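Side-chain contacts in putative Glycerophosphoryl diester phosphodiesterase (Silicibacter pomeroyi, PDB 3L12), which is a putative member of the glycerophosphoryl diester phosphodiesterase family, has a TIM-barrel fold and holds a magnesium ion: residues M73-Q78 against F120-H125; G103-D106 against V110-R113; E195-R198 against P204-Y207; E165-V170 against R197-D202; W274-N277 against D281-R284. One frame throughout, in Å; residues are numbered along the deposited sequence.

Contact 1 (M73-Q78 against F120-H125)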
# COMPACT_ATOMS: atom_id res chain seq x y z
N MSE A 73 -1.49 18.39 5.30
CA MSE A 73 -0.75 17.18 5.62
C MSE A 73 0.03 17.27 6.93
O MSE A 73 0.86 16.38 7.19
CB MSE A 73 0.22 16.78 4.48
CG MSE A 73 1.48 17.64 4.35
SE MSE A 73 2.61 17.20 2.79
CE MSE A 73 1.13 17.17 1.59
N THR A 74 -0.20 18.32 7.72
CA THR A 74 0.59 18.54 8.90
C THR A 74 -0.19 18.80 10.15
O THR A 74 -1.10 19.64 10.17
CB THR A 74 1.52 19.77 8.67
OG1 THR A 74 2.15 19.74 7.36
CG2 THR A 74 2.62 19.83 9.70
N ARG A 75 0.15 18.03 11.19
CA ARG A 75 -0.46 18.22 12.49
C ARG A 75 0.55 18.71 13.48
O ARG A 75 1.79 18.39 13.41
CB ARG A 75 -1.08 16.94 13.02
CG ARG A 75 -2.38 16.55 12.38
CD ARG A 75 -2.76 15.09 12.60
NE ARG A 75 -1.97 14.21 11.75
CZ ARG A 75 -1.87 12.89 11.90
NH1 ARG A 75 -2.39 12.27 12.95
NH2 ARG A 75 -1.20 12.18 11.01
N ASP A 76 0.05 19.49 14.45
CA ASP A 76 0.83 20.03 15.53
C ASP A 76 1.23 18.99 16.59
O ASP A 76 0.92 17.81 16.48
CB ASP A 76 0.13 21.27 16.13
CG ASP A 76 -1.19 20.96 16.86
OD1 ASP A 76 -1.35 19.82 17.36
OD2 ASP A 76 -2.02 21.90 17.00
N GLY A 77 1.86 19.47 17.63
CA GLY A 77 2.34 18.58 18.69
C GLY A 77 1.25 17.92 19.51
O GLY A 77 1.55 16.97 20.22
N GLN A 78 0.02 18.46 19.46
CA GLN A 78 -1.13 17.88 20.12
C GLN A 78 -1.91 16.92 19.24
O GLN A 78 -2.81 16.20 19.71
CB GLN A 78 -2.06 18.99 20.61
CG GLN A 78 -1.51 19.76 21.78
CD GLN A 78 -0.36 20.66 21.48
OE1 GLN A 78 -0.47 21.56 20.62
NE2 GLN A 78 0.76 20.43 22.14
N PHE A 120 -3.79 6.27 7.00
CA PHE A 120 -3.72 7.41 7.92
C PHE A 120 -2.93 6.99 9.11
O PHE A 120 -3.44 6.25 9.98
CB PHE A 120 -5.13 7.91 8.33
CG PHE A 120 -5.07 9.20 9.09
CD1 PHE A 120 -5.10 10.39 8.40
CD2 PHE A 120 -4.99 9.22 10.47
CE1 PHE A 120 -5.01 11.61 9.08
CE2 PHE A 120 -4.90 10.44 11.17
CZ PHE A 120 -4.92 11.63 10.45
N LEU A 121 -1.68 7.48 9.17
CA LEU A 121 -0.72 7.15 10.18
C LEU A 121 -0.52 8.33 11.14
O LEU A 121 -0.62 9.46 10.71
CB LEU A 121 0.64 6.75 9.55
CG LEU A 121 0.71 5.57 8.57
CD1 LEU A 121 2.15 5.30 8.00
CD2 LEU A 121 0.13 4.32 9.27
N THR A 122 -0.12 8.01 12.37
CA THR A 122 0.16 9.01 13.41
C THR A 122 1.55 8.71 13.98
O THR A 122 1.98 7.52 14.08
CB THR A 122 -0.95 8.99 14.46
OG1 THR A 122 -2.21 9.37 13.87
CG2 THR A 122 -0.62 9.92 15.64
N GLY A 123 2.27 9.78 14.28
CA GLY A 123 3.61 9.69 14.85
C GLY A 123 4.70 9.62 13.82
O GLY A 123 5.78 9.11 14.10
N ILE A 124 4.44 10.15 12.63
CA ILE A 124 5.37 10.12 11.51
C ILE A 124 5.97 11.48 11.29
O ILE A 124 5.28 12.46 11.09
CB ILE A 124 4.67 9.64 10.20
CG1 ILE A 124 3.81 8.36 10.40
CG2 ILE A 124 5.70 9.54 9.01
CD1 ILE A 124 4.58 7.18 11.02
N HIS A 125 7.29 11.57 11.29
CA HIS A 125 7.91 12.88 11.09
C HIS A 125 8.64 12.92 9.78
O HIS A 125 8.89 11.91 9.15
CB HIS A 125 8.85 13.28 12.24
CG HIS A 125 9.82 12.22 12.64
ND1 HIS A 125 11.13 12.19 12.18
CD2 HIS A 125 9.70 11.19 13.51
CE1 HIS A 125 11.76 11.16 12.74
NE2 HIS A 125 10.91 10.55 13.55
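The guanidinium group of R75 meets F120 on one face and T122 and L121 at its edge. F120 CZ stands 3.5 Å above the guanidinium plane, over its centre. The two flat groups are tilted by 36°, so they do not stack in parallel. From the ring's own side the approach is oblique, and F120 CE2 comes to 3.6 Å from R75 NH1. At the edge, R75 uses its two terminal nitrogens on different partners. R75 NH2 gives a hydrogen bond of 2.8 Å to the backbone oxygen L121 O, and the donor lies in the carbonyl plane. R75 NH1 gives one of 3.0 Å to T122 OG1, with an N-H...O angle of 161°. Both acceptors lie within a few degrees of the guanidinium plane. Two bonds at the edge and a ring on the face fix how the group is turned. The chain of R75 points across the gap and bends at chi3, and its end meets these partners. F120 has CG anti to its backbone N (chi1 -171°), and this brings the far end of the ring over R75. D101 is near as well, but its ion pair with R75 NH2 is long and weak. F120 also touches R303 of the second subunit, and L121 touches A44 of that subunit. The contact ties together two loops, one after strand 61-63 and one after helix 110-114. Their place between barrel strands 48-55 and 145-150 is consistent with the insertion that this family carries in its TIM barrel.

Contact 2 (G103-D106 against V110-R113)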
# COMPACT_ATOMS: atom_id res chain seq x y z
N GLY A 103 2.02 12.09 9.04
CA GLY A 103 1.57 10.71 8.76
C GLY A 103 0.27 10.53 8.00
O GLY A 103 -0.09 9.40 7.69
N GLY A 104 -0.42 11.60 7.69
CA GLY A 104 -1.65 11.47 6.95
C GLY A 104 -2.07 12.78 6.41
O GLY A 104 -1.41 13.80 6.58
N LEU A 105 -3.23 12.71 5.78
CA LEU A 105 -3.83 13.87 5.15
C LEU A 105 -5.19 14.20 5.82
O LEU A 105 -5.89 13.32 6.30
CB LEU A 105 -4.12 13.60 3.70
CG LEU A 105 -2.89 13.41 2.80
CD1 LEU A 105 -3.33 13.08 1.33
CD2 LEU A 105 -2.00 14.61 2.88
N ASP A 106 -5.52 15.48 5.80
CA ASP A 106 -6.81 16.00 6.26
C ASP A 106 -7.85 15.77 5.17
O ASP A 106 -7.90 16.47 4.13
CB ASP A 106 -6.68 17.50 6.59
CG ASP A 106 -7.92 18.09 7.22
OD1 ASP A 106 -9.04 17.47 7.17
OD2 ASP A 106 -7.80 19.24 7.69
N VAL A 110 -9.08 19.90 -0.10
CA VAL A 110 -8.92 19.65 -1.55
C VAL A 110 -7.84 18.58 -1.74
O VAL A 110 -8.04 17.58 -2.43
CB VAL A 110 -8.60 20.95 -2.29
CG1 VAL A 110 -8.24 20.69 -3.82
CG2 VAL A 110 -9.80 21.99 -2.23
N TYR A 111 -6.71 18.78 -1.09
CA TYR A 111 -5.59 17.89 -1.26
C TYR A 111 -5.92 16.52 -0.70
O TYR A 111 -5.64 15.51 -1.39
CB TYR A 111 -4.37 18.44 -0.57
CG TYR A 111 -3.07 17.78 -0.95
CD1 TYR A 111 -2.32 18.25 -2.00
CD2 TYR A 111 -2.52 16.78 -0.15
CE1 TYR A 111 -1.06 17.68 -2.30
CE2 TYR A 111 -1.29 16.21 -0.44
CZ TYR A 111 -0.56 16.70 -1.52
OH TYR A 111 0.68 16.15 -1.78
N GLY A 112 -6.59 16.43 0.46
CA GLY A 112 -6.98 15.16 1.04
C GLY A 112 -7.93 14.38 0.14
O GLY A 112 -7.83 13.13 0.03
N ARG A 113 -8.86 15.09 -0.49
CA ARG A 113 -9.80 14.46 -1.41
C ARG A 113 -9.13 13.89 -2.64
O ARG A 113 -9.72 13.00 -3.30
CB ARG A 113 -10.95 15.39 -1.81
CG ARG A 113 -11.97 15.56 -0.69
CD ARG A 113 -13.25 16.32 -1.19
NE ARG A 113 -12.93 17.65 -1.71
CZ ARG A 113 -12.80 18.74 -0.97
NH1 ARG A 113 -13.00 18.70 0.35
NH2 ARG A 113 -12.49 19.89 -1.54
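Y111 is the first residue of the helical segment to meet L105. Its ring presents an edge: L105 CD2 lies near the ring plane, 3.8 Å from Y111 CE2, and the other methyl, L105 CD1, is 4.1 Å from that same carbon. The two methyls are placed differently: CD2 is at the edge, and CD1 stands off the ring plane. With CG anti to the backbone N (chi1 -166°), the tyrosine swings back from the helix toward the loop. Its hydroxyl reaches past the leucine. Y111 OH is hydrogen-bonded to E32 and R27, and the side chain lies about 9 Å from the bound magnesium ion.

G112 comes next. Here the helix meets the loop by backbone, and the CA atoms of D106 and G112 are 5.3 Å apart. G112 CA points a hydrogen at D106 O, 3.5 Å away, with an angle of 157° at the hydrogen. L105 CB lies 4.2 Å from the same G112 CA. T109 lies in the short link between the segments, and its OG1 bonds to both D106 O and G112 N. R303 of the second subunit packs on L105 and bonds to G112 O, so the turn is also part of the dimer contact.

Across the two segments there is no conventional hydrogen bond. The direct contact between the loop and the first turn of helix 110-114 is apolar, with one C-H...O contact, and the conventional bonds that link D106 and G112 run through T109.

Contact 3 (E195-R198 against P204-Y207)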
# COMPACT_ATOMS: atom_id res chain seq x y z
N GLU A 195 24.70 24.05 -11.39
CA GLU A 195 25.53 23.98 -10.19
C GLU A 195 25.74 22.52 -9.78
O GLU A 195 26.85 22.14 -9.43
CB GLU A 195 24.94 24.83 -9.07
CG GLU A 195 25.75 24.89 -7.76
CD GLU A 195 27.13 25.51 -7.92
OE1 GLU A 195 27.34 26.36 -8.83
OE2 GLU A 195 28.05 25.13 -7.15
N CYS A 196 24.71 21.68 -9.89
CA CYS A 196 24.90 20.25 -9.59
C CYS A 196 26.00 19.63 -10.48
O CYS A 196 26.81 18.84 -10.01
CB CYS A 196 23.61 19.48 -9.83
SG CYS A 196 22.27 19.86 -8.66
N ARG A 197 25.95 19.95 -11.76
CA ARG A 197 26.85 19.39 -12.74
C ARG A 197 28.27 19.83 -12.45
O ARG A 197 29.21 19.07 -12.62
CB ARG A 197 26.46 19.81 -14.16
CG ARG A 197 27.28 19.13 -15.22
CD ARG A 197 26.91 19.52 -16.63
NE ARG A 197 25.47 19.35 -16.86
CZ ARG A 197 24.57 20.33 -16.89
NH1 ARG A 197 24.93 21.61 -16.76
NH2 ARG A 197 23.29 20.05 -17.10
N ARG A 198 28.44 21.08 -12.02
CA ARG A 198 29.77 21.55 -11.65
C ARG A 198 30.28 20.89 -10.37
O ARG A 198 31.48 20.59 -10.28
CB ARG A 198 29.84 23.08 -11.54
CG ARG A 198 29.81 23.77 -12.88
CD ARG A 198 30.06 25.28 -12.68
NE ARG A 198 28.94 25.89 -11.99
CZ ARG A 198 27.82 26.32 -12.56
NH1 ARG A 198 27.62 26.19 -13.87
NH2 ARG A 198 26.86 26.85 -11.80
N PRO A 204 23.98 12.31 -13.28
CA PRO A 204 23.25 12.93 -14.35
C PRO A 204 22.22 13.94 -13.81
O PRO A 204 21.83 13.87 -12.64
CB PRO A 204 22.62 11.75 -15.10
CG PRO A 204 22.46 10.69 -14.08
CD PRO A 204 23.61 10.90 -13.10
N THR A 205 21.81 14.86 -14.69
CA THR A 205 20.88 15.92 -14.37
C THR A 205 19.59 15.69 -15.17
O THR A 205 19.64 15.31 -16.36
CB THR A 205 21.48 17.33 -14.65
OG1 THR A 205 21.98 17.39 -15.98
CG2 THR A 205 22.65 17.64 -13.68
N SER A 206 18.47 15.99 -14.51
CA SER A 206 17.13 15.79 -15.04
C SER A 206 16.30 17.07 -14.91
O SER A 206 16.17 17.62 -13.82
CB SER A 206 16.49 14.66 -14.24
OG SER A 206 15.14 14.50 -14.56
N TYR A 207 15.75 17.52 -16.03
CA TYR A 207 15.10 18.82 -16.18
C TYR A 207 13.57 18.72 -16.24
O TYR A 207 13.02 18.20 -17.23
CB TYR A 207 15.63 19.47 -17.45
CG TYR A 207 17.05 20.03 -17.33
CD1 TYR A 207 18.17 19.19 -17.19
CD2 TYR A 207 17.30 21.40 -17.42
CE1 TYR A 207 19.46 19.72 -17.11
CE2 TYR A 207 18.61 21.94 -17.33
CZ TYR A 207 19.67 21.09 -17.14
OH TYR A 207 20.96 21.59 -17.01
O HOH W 1 24.64 16.61 -16.45
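R197 NH2 is the tight point of this contact, because it donates to two hydroxyl groups on the strand. The bond to Y207 OH is 2.8 Å long, with an N-H...O angle of 158°. The second, to T205 OG1, is longer at 3.2 Å and more bent, at 138°. Y207 OH lies in the guanidinium plane, while T205 OG1 is tilted 28° from it. The guanidinium and the phenol ring are nearly coplanar, and R197 NH2 comes in at the ring edge. No face is used between them. R197 starts with CG anti to its backbone N, runs extended, and then bends at chi3, which brings its end to the strand. T205 OG1 sits between its backbone N and carbonyl carbon, the crowded position, and from there it faces the arginine. The contact lies in a beta-alpha-beta unit of the TIM barrel, made of strand 183-187, helix 190-199 and strand 205-209. The end of the helix is thereby bound to the strand that follows it. W190 meets the Y207 ring edge-to-face.

The rest is looser. A water molecule spans the gap beside the direct bonds, accepting from R197 NE at 2.9 Å and lying 2.8 Å from T205 OG1. C196 points at the strand, but its CB comes only to 4.4 Å from T205 CG2. Further round the helix, exposed R198 takes no part in the strand contact. It makes a salt bridge along its own helix, with R198 NH2 3.0 Å from E195 OE1.

Contact 4 (E165-V170 against R197-D202)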
# COMPACT_ATOMS: atom_id res chain seq x y z
N GLU A 165 25.47 25.96 -1.43
CA GLU A 165 25.52 25.22 -0.17
C GLU A 165 24.46 24.11 -0.15
O GLU A 165 24.70 23.04 0.39
CB GLU A 165 25.32 26.14 1.01
CG GLU A 165 26.55 27.02 1.33
CD GLU A 165 26.22 28.15 2.29
OE1 GLU A 165 25.14 28.11 2.91
OE2 GLU A 165 27.04 29.08 2.41
N MSE A 166 23.29 24.39 -0.70
CA MSE A 166 22.22 23.36 -0.77
C MSE A 166 22.74 22.16 -1.55
O MSE A 166 22.66 21.01 -1.10
CB MSE A 166 20.97 23.90 -1.42
CG MSE A 166 19.98 22.78 -1.79
SE MSE A 166 18.26 23.44 -2.27
CE MSE A 166 17.44 21.82 -1.84
N VAL A 167 23.27 22.44 -2.73
CA VAL A 167 23.80 21.40 -3.59
C VAL A 167 24.89 20.61 -2.85
O VAL A 167 24.86 19.38 -2.81
CB VAL A 167 24.29 21.97 -4.95
CG1 VAL A 167 25.08 20.87 -5.76
CG2 VAL A 167 23.13 22.48 -5.76
N ALA A 168 25.79 21.30 -2.19
CA ALA A 168 26.89 20.63 -1.49
C ALA A 168 26.40 19.73 -0.35
O ALA A 168 26.97 18.63 -0.10
CB ALA A 168 27.91 21.66 -0.98
N ALA A 169 25.38 20.21 0.36
CA ALA A 169 24.80 19.48 1.46
C ALA A 169 24.09 18.20 0.98
O ALA A 169 24.25 17.15 1.58
CB ALA A 169 23.84 20.42 2.25
N VAL A 170 23.32 18.31 -0.09
CA VAL A 170 22.67 17.16 -0.70
C VAL A 170 23.73 16.16 -1.14
O VAL A 170 23.67 14.96 -0.86
CB VAL A 170 21.75 17.61 -1.84
CG1 VAL A 170 21.30 16.43 -2.68
CG2 VAL A 170 20.56 18.38 -1.27
N ARG A 197 25.95 19.95 -11.76
CA ARG A 197 26.85 19.39 -12.74
C ARG A 197 28.27 19.83 -12.45
O ARG A 197 29.21 19.07 -12.62
CB ARG A 197 26.46 19.81 -14.16
CG ARG A 197 27.28 19.13 -15.22
CD ARG A 197 26.91 19.52 -16.63
NE ARG A 197 25.47 19.35 -16.86
CZ ARG A 197 24.57 20.33 -16.89
NH1 ARG A 197 24.93 21.61 -16.76
NH2 ARG A 197 23.29 20.05 -17.10
N ARG A 198 28.44 21.08 -12.02
CA ARG A 198 29.77 21.55 -11.65
C ARG A 198 30.28 20.89 -10.37
O ARG A 198 31.48 20.59 -10.28
CB ARG A 198 29.84 23.08 -11.54
CG ARG A 198 29.81 23.77 -12.88
CD ARG A 198 30.06 25.28 -12.68
NE ARG A 198 28.94 25.89 -11.99
CZ ARG A 198 27.82 26.32 -12.56
NH1 ARG A 198 27.62 26.19 -13.87
NH2 ARG A 198 26.86 26.85 -11.80
N GLN A 199 29.42 20.66 -9.39
CA GLN A 199 29.85 20.00 -8.17
C GLN A 199 29.90 18.45 -8.23
O GLN A 199 30.61 17.84 -7.43
CB GLN A 199 28.97 20.40 -6.98
CG GLN A 199 29.08 21.84 -6.54
CD GLN A 199 28.39 22.11 -5.22
OE1 GLN A 199 28.40 21.27 -4.30
NE2 GLN A 199 27.75 23.27 -5.13
N ALA A 200 29.18 17.85 -9.19
CA ALA A 200 29.05 16.39 -9.28
C ALA A 200 28.80 15.98 -10.72
O ALA A 200 27.72 15.51 -11.06
CB ALA A 200 27.91 15.93 -8.37
N PRO A 201 29.82 16.13 -11.60
CA PRO A 201 29.62 15.81 -12.99
C PRO A 201 29.35 14.33 -13.23
O PRO A 201 28.91 13.96 -14.33
CB PRO A 201 30.96 16.20 -13.64
CG PRO A 201 31.92 16.24 -12.53
CD PRO A 201 31.15 16.72 -11.37
N ASP A 202 29.61 13.51 -12.22
CA ASP A 202 29.35 12.09 -12.26
C ASP A 202 27.87 11.74 -12.13
O ASP A 202 27.50 10.64 -12.49
CB ASP A 202 30.16 11.35 -11.19
CG ASP A 202 30.03 11.95 -9.78
OD1 ASP A 202 30.30 13.18 -9.56
OD2 ASP A 202 29.71 11.14 -8.86
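The amide nitrogen of Q199 lies against V167 and is held by two oxygens, A164 O and E195 OE2. Q199 NE2 donates to both: the first is one turn back on helix 160-176, the second on its own helix. With these two bonds the turn of the amide is set. The rest of the amide rests on V167 and A168. V167 CG1 is 3.6 Å from both Q199 CD and Q199 NE2, and V167 CB is 3.7 Å from Q199 NE2. The valine therefore packs against the polar end of the glutamine more closely than against its CH2 groups: V167 CG1 is 4.1 Å from Q199 CB. V167 points at helix 190-199, and with CG1 anti to the backbone N (chi1 171°) it is this methyl that meets the amide.

The two helices are neighbours in the outer layer of the TIM barrel. They follow strands 145-150 and 183-187, which are adjacent in the sheet. V167 sits in the seam, with L150 of the barrel strand on its inner side and L192, E195 and C196 of the other helix beside it.

Q199 OE1 points at the backbone of A168. It lies 3.3 Å from A168 CA and 3.4 Å from A168 CB. A168 N is also near, but its angle is too poor for a hydrogen bond. Q199 reaches across as an extended chain, with CG anti to its carbonyl carbon (chi1 -67°). It stands at the very end of its helix, and A200 is the first residue to leave the helical backbone. L171, one turn on from V167, touches both Q199 and A200.

Contact 5 (W274-N277 against D281-R284)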
# COMPACT_ATOMS: atom_id res chain seq x y z
N TRP A 274 5.32 12.83 -15.71
CA TRP A 274 4.78 12.92 -14.35
C TRP A 274 3.57 13.82 -14.29
O TRP A 274 3.36 14.54 -15.30
CB TRP A 274 5.85 13.55 -13.38
CG TRP A 274 6.23 14.93 -13.79
CD1 TRP A 274 7.16 15.26 -14.71
CD2 TRP A 274 5.64 16.14 -13.33
NE1 TRP A 274 7.17 16.63 -14.89
CE2 TRP A 274 6.25 17.20 -14.06
CE3 TRP A 274 4.63 16.46 -12.40
CZ2 TRP A 274 5.94 18.53 -13.84
CZ3 TRP A 274 4.31 17.80 -12.21
CH2 TRP A 274 4.97 18.81 -12.94
N THR A 275 2.66 13.70 -13.31
CA THR A 275 2.49 12.63 -12.33
C THR A 275 1.21 11.96 -12.89
O THR A 275 0.15 12.59 -12.95
CB THR A 275 2.30 13.11 -10.93
OG1 THR A 275 3.54 13.68 -10.47
CG2 THR A 275 1.90 11.99 -10.04
N VAL A 276 1.36 10.73 -13.35
CA VAL A 276 0.30 10.14 -14.20
C VAL A 276 -0.45 9.13 -13.38
O VAL A 276 0.10 8.08 -12.99
CB VAL A 276 0.90 9.54 -15.53
CG1 VAL A 276 -0.19 9.31 -16.55
CG2 VAL A 276 2.08 10.41 -16.15
N ASN A 277 -1.75 9.39 -13.16
CA ASN A 277 -2.56 8.59 -12.26
C ASN A 277 -3.81 7.99 -12.88
O ASN A 277 -4.19 6.89 -12.53
CB ASN A 277 -3.00 9.44 -11.07
CG ASN A 277 -1.83 9.87 -10.20
OD1 ASN A 277 -0.76 9.21 -10.19
ND2 ASN A 277 -2.03 10.95 -9.40
N ASP A 281 -4.70 7.99 -18.97
CA ASP A 281 -3.46 8.79 -19.08
C ASP A 281 -2.23 7.89 -19.00
O ASP A 281 -1.31 8.02 -19.79
CB ASP A 281 -3.39 9.86 -18.02
CG ASP A 281 -4.52 10.92 -18.13
OD1 ASP A 281 -5.05 11.16 -19.24
OD2 ASP A 281 -4.88 11.49 -17.07
N ILE A 282 -2.28 6.93 -18.09
CA ILE A 282 -1.16 5.95 -17.97
C ILE A 282 -0.98 5.21 -19.27
O ILE A 282 0.12 5.15 -19.85
CB ILE A 282 -1.37 5.02 -16.79
CG1 ILE A 282 -1.35 5.78 -15.46
CG2 ILE A 282 -0.33 3.89 -16.77
CD1 ILE A 282 -1.93 5.00 -14.26
N ARG A 283 -2.10 4.69 -19.80
CA ARG A 283 -2.09 3.99 -21.07
C ARG A 283 -1.58 4.86 -22.22
O ARG A 283 -0.75 4.41 -23.00
CB ARG A 283 -3.51 3.45 -21.38
CG ARG A 283 -3.61 2.62 -22.61
CD ARG A 283 -4.94 1.89 -22.68
NE ARG A 283 -5.09 0.87 -21.66
CZ ARG A 283 -4.71 -0.41 -21.80
NH1 ARG A 283 -4.23 -0.87 -22.93
NH2 ARG A 283 -4.90 -1.25 -20.79
N ARG A 284 -2.06 6.10 -22.33
CA ARG A 284 -1.64 7.00 -23.41
C ARG A 284 -0.15 7.31 -23.31
O ARG A 284 0.55 7.30 -24.35
CB ARG A 284 -2.45 8.31 -23.39
CG ARG A 284 -2.16 9.20 -24.58
CD ARG A 284 -3.08 10.38 -24.65
NE ARG A 284 -2.81 11.35 -23.59
CZ ARG A 284 -3.48 11.44 -22.45
NH1 ARG A 284 -4.52 10.65 -22.18
NH2 ARG A 284 -3.11 12.35 -21.55
O HOH W 2 -3.47 11.27 -14.67
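V276 and I282 meet where a loop of the TIM barrel, coming from strand 270-273, turns into helix 279-288. The valine points at the helix. Its CG1 is anti to the backbone N (chi1 -163°) and sits against the helix backbone, 3.5 Å from I282 N and equally near D281 C. Beside it, V276 CG1 is 3.6 Å from D281 CB and 3.9 Å from I282 CG1. One methyl thus lies between two consecutive helix residues. I282 leaves the helix to one side and bends its end back over the loop, so that I282 CD1 comes to 3.4 Å from N277 O. Helix 298-307 packs on this isoleucine through R300, T301 and I304.

N277 turns its side chain away from the helix. N277 ND2 bonds to D296, and N277 OD1 to T295. Its backbone N is bound to a water, which donates to D281 OD2. The other oxygen of D281 faces R284, one turn along. R284 grips D281 OD1 end-on with two nitrogens: NH1 at 3.0 Å uses the anti lone pair, and NH2, at 3.2 Å, comes from above the carboxylate plane.

In the fold
Contacts 1 and 2 touch each other, with L121 bonded to G103 and F120 close to L105. Both also reach the second subunit. Contacts 3 and 4 share helix 190-199: contact 3 binds it to the next barrel strand, and contact 4 to the neighbouring helix. Contacts 1, 2 and 3 are mostly buried, whereas 4 and 5 are only partly so. In contacts 1 and 3 an arginine bonds directly across the gap, joining loop to loop and helix to strand. Contacts 2 and 5 join a loop to the helix that follows, by packing. Contact 4 packs an amide whose nitrogen is bonded just outside the segment, at A164 O. Waters bridge contacts 3 and 5.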